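Dipeptide transport protein DPPA (Bacillus subtilis, PDB 1HI9) hydrolyses N-terminal residues from peptides containing D-amino acids, as a zinc-dependent, self-compartmentalizing homodecamer whose active sites lie in a central chamber. Local coordinates at residues Gly102-Arg106 / Asp154-Glu160. Coordinates in Å, arbitrary orientation, origin at the centre of the assembly. Numbering follows the deposited sequence.
With ZN (zinc ion), chain F.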
loop_
_atom_site.group_PDB
_atom_site.type_symbol
_atom_site.label_atom_id
_atom_site.label_comp_id
_atom_site.label_asym_id
_atom_site.label_seq_id
_atom_site.Cartn_x
_atom_site.Cartn_y
_atom_site.Cartn_z
ATOM N N GLY A 102 -8.431 0.208 -36.071
ATOM C CA GLY A 102 -8.674 -0.231 -34.714
ATOM C C GLY A 102 -9.927 0.352 -34.099
ATOM O O GLY A 102 -9.998 0.547 -32.882
ATOM N N TYR A 103 -10.919 0.644 -34.935
ATOM C CA TYR A 103 -12.164 1.191 -34.429
ATOM C C TYR A 103 -13.075 0.126 -33.833
ATOM O O TYR A 103 -12.906 -1.077 -34.056
ATOM C CB TYR A 103 -12.880 1.968 -35.531
ATOM C CG TYR A 103 -12.451 3.424 -35.587
ATOM C CD1 TYR A 103 -11.102 3.774 -35.600
ATOM C CD2 TYR A 103 -13.390 4.443 -35.604
ATOM C CE1 TYR A 103 -10.704 5.112 -35.620
ATOM C CE2 TYR A 103 -13.002 5.782 -35.628
ATOM C CZ TYR A 103 -11.666 6.110 -35.633
ATOM O OH TYR A 103 -11.305 7.432 -35.631
ATOM N N HIS A 104 -14.047 0.595 -33.062
ATOM C CA HIS A 104 -14.993 -0.284 -32.379
ATOM C C HIS A 104 -16.407 0.233 -32.541
ATOM O O HIS A 104 -16.611 1.340 -33.010
ATOM C CB HIS A 104 -14.636 -0.347 -30.887
ATOM C CG HIS A 104 -14.506 1.006 -30.257
ATOM N ND1 HIS A 104 -15.593 1.774 -29.903
ATOM C CD2 HIS A 104 -13.411 1.751 -29.971
ATOM C CE1 HIS A 104 -15.180 2.933 -29.422
ATOM N NE2 HIS A 104 -13.859 2.943 -29.453
ATOM N N ALA A 105 -17.370 -0.584 -32.126
ATOM C CA ALA A 105 -18.774 -0.238 -32.212
ATOM C C ALA A 105 -19.125 0.875 -31.233
ATOM O O ALA A 105 -18.473 1.034 -30.182
ATOM C CB ALA A 105 -19.611 -1.458 -31.927
ATOM N N ARG A 106 -20.157 1.644 -31.580
ATOM C CA ARG A 106 -20.616 2.746 -30.729
ATOM C C ARG A 106 -21.309 2.176 -29.493
ATOM O O ARG A 106 -21.701 1.009 -29.471
ATOM C CB ARG A 106 -21.565 3.674 -31.512
ATOM C CG ARG A 106 -22.853 3.024 -32.069
ATOM C CD ARG A 106 -23.630 4.018 -32.939
ATOM N NE ARG A 106 -24.768 3.433 -33.658
ATOM C CZ ARG A 106 -25.999 3.315 -33.169
ATOM N NH1 ARG A 106 -26.286 3.740 -31.943
ATOM N NH2 ARG A 106 -26.944 2.771 -33.919
ATOM N N ASP A 154 -13.423 -4.509 -35.563
ATOM C CA ASP A 154 -14.140 -5.773 -35.469
ATOM C C ASP A 154 -15.258 -5.782 -36.516
ATOM O O ASP A 154 -15.471 -4.794 -37.215
ATOM C CB ASP A 154 -14.732 -5.958 -34.067
ATOM C CG ASP A 154 -15.943 -5.057 -33.811
ATOM O OD1 ASP A 154 -15.888 -3.857 -34.133
ATOM O OD2 ASP A 154 -16.936 -5.560 -33.278
ATOM N N ASP A 155 -15.969 -6.900 -36.619
ATOM C CA ASP A 155 -17.045 -7.025 -37.584
ATOM C C ASP A 155 -18.158 -6.029 -37.323
ATOM O O ASP A 155 -18.764 -5.552 -38.268
ATOM C CB ASP A 155 -17.601 -8.450 -37.570
ATOM C CG ASP A 155 -18.242 -8.829 -36.228
ATOM O OD1 ASP A 155 -17.586 -8.654 -35.169
ATOM O OD2 ASP A 155 -19.398 -9.312 -36.254
ATOM N N ARG A 156 -18.426 -5.702 -36.058
ATOM C CA ARG A 156 -19.496 -4.747 -35.753
ATOM C C ARG A 156 -19.161 -3.311 -36.148
ATOM O O ARG A 156 -20.045 -2.546 -36.547
ATOM C CB ARG A 156 -19.865 -4.777 -34.266
ATOM C CG ARG A 156 -20.320 -6.127 -33.734
ATOM C CD ARG A 156 -21.287 -6.886 -34.645
ATOM N NE ARG A 156 -22.551 -6.215 -34.871
ATOM C CZ ARG A 156 -23.753 -6.780 -34.880
ATOM N NH1 ARG A 156 -23.927 -8.083 -34.659
ATOM N NH2 ARG A 156 -24.797 -6.008 -35.133
ATOM N N ALA A 157 -17.891 -2.938 -36.026
ATOM C CA ALA A 157 -17.469 -1.590 -36.392
ATOM C C ALA A 157 -17.548 -1.470 -37.901
ATOM O O ALA A 157 -17.906 -0.422 -38.434
ATOM C CB ALA A 157 -16.041 -1.328 -35.919
ATOM N N ALA A 158 -17.216 -2.559 -38.586
ATOM C CA ALA A 158 -17.245 -2.569 -40.040
ATOM C C ALA A 158 -18.678 -2.375 -40.521
ATOM O O ALA A 158 -18.934 -1.584 -41.416
ATOM C CB ALA A 158 -16.680 -3.889 -40.566
ATOM N N LYS A 159 -19.601 -3.108 -39.905
ATOM C CA LYS A 159 -21.012 -3.042 -40.252
ATOM C C LYS A 159 -21.533 -1.636 -40.002
ATOM O O LYS A 159 -22.282 -1.082 -40.810
ATOM C CB LYS A 159 -21.798 -4.041 -39.403
ATOM C CG LYS A 159 -23.176 -4.398 -39.933
ATOM C CD LYS A 159 -23.074 -5.090 -41.298
ATOM C CE LYS A 159 -24.402 -5.728 -41.716
ATOM N NZ LYS A 159 -24.809 -6.825 -40.780
ATOM N N GLU A 160 -21.132 -1.066 -38.869
ATOM C CA GLU A 160 -21.550 0.282 -38.502
ATOM C C GLU A 160 -21.028 1.286 -39.536
ATOM O O GLU A 160 -21.746 2.200 -39.940
ATOM C CB GLU A 160 -21.044 0.615 -37.090
ATOM C CG GLU A 160 -21.265 2.046 -36.634
ATOM C CD GLU A 160 -20.843 2.273 -35.176
ATOM O OE1 GLU A 160 -20.627 3.442 -34.792
ATOM O OE2 GLU A 160 -20.732 1.289 -34.408
HETATM ZN ZN ZN F . -12.757 4.496 -29.340
HETATM O O HOH W 1 -12.217 5.368 -27.507
#
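The residues beside a metal ligand can pack on a helix while the ligand itself faces the metal, as segment 102-106 does. Glu160, with the largest buried area, reaches from the helix with an extended side chain, and its OE2 accepts a hydrogen bond from Arg106 N at 2.9 Å. The Arg106 guanidinium lies near the same carboxylate, but NE and Glu160 OE1 are 4.3 Å apart, too far for a salt bridge. Ala105 fits against the first turn, its CB 4.1 Å from Arg156 CB, while Ala157 CB sits 3.7 Å from His104 C. That turn is N-capped by Asp154, whose OD1 accepts from Ala157 N (2.9 Å) and whose OD2 is hydrogen-bonded to Thr176 OG1. The CA-to-CB bond of His104 points away from the helix: ND1 donates to Ala105 O (3.0 Å), and NE2 binds zinc at 1.9 Å, alongside Asp8 and Glu133. The contact joins the loop after strand 97-103 to the first turns of helix 155-162, which follows adjacent parallel strand 148-152; helix 133-143 touches Tyr103 and Glu160.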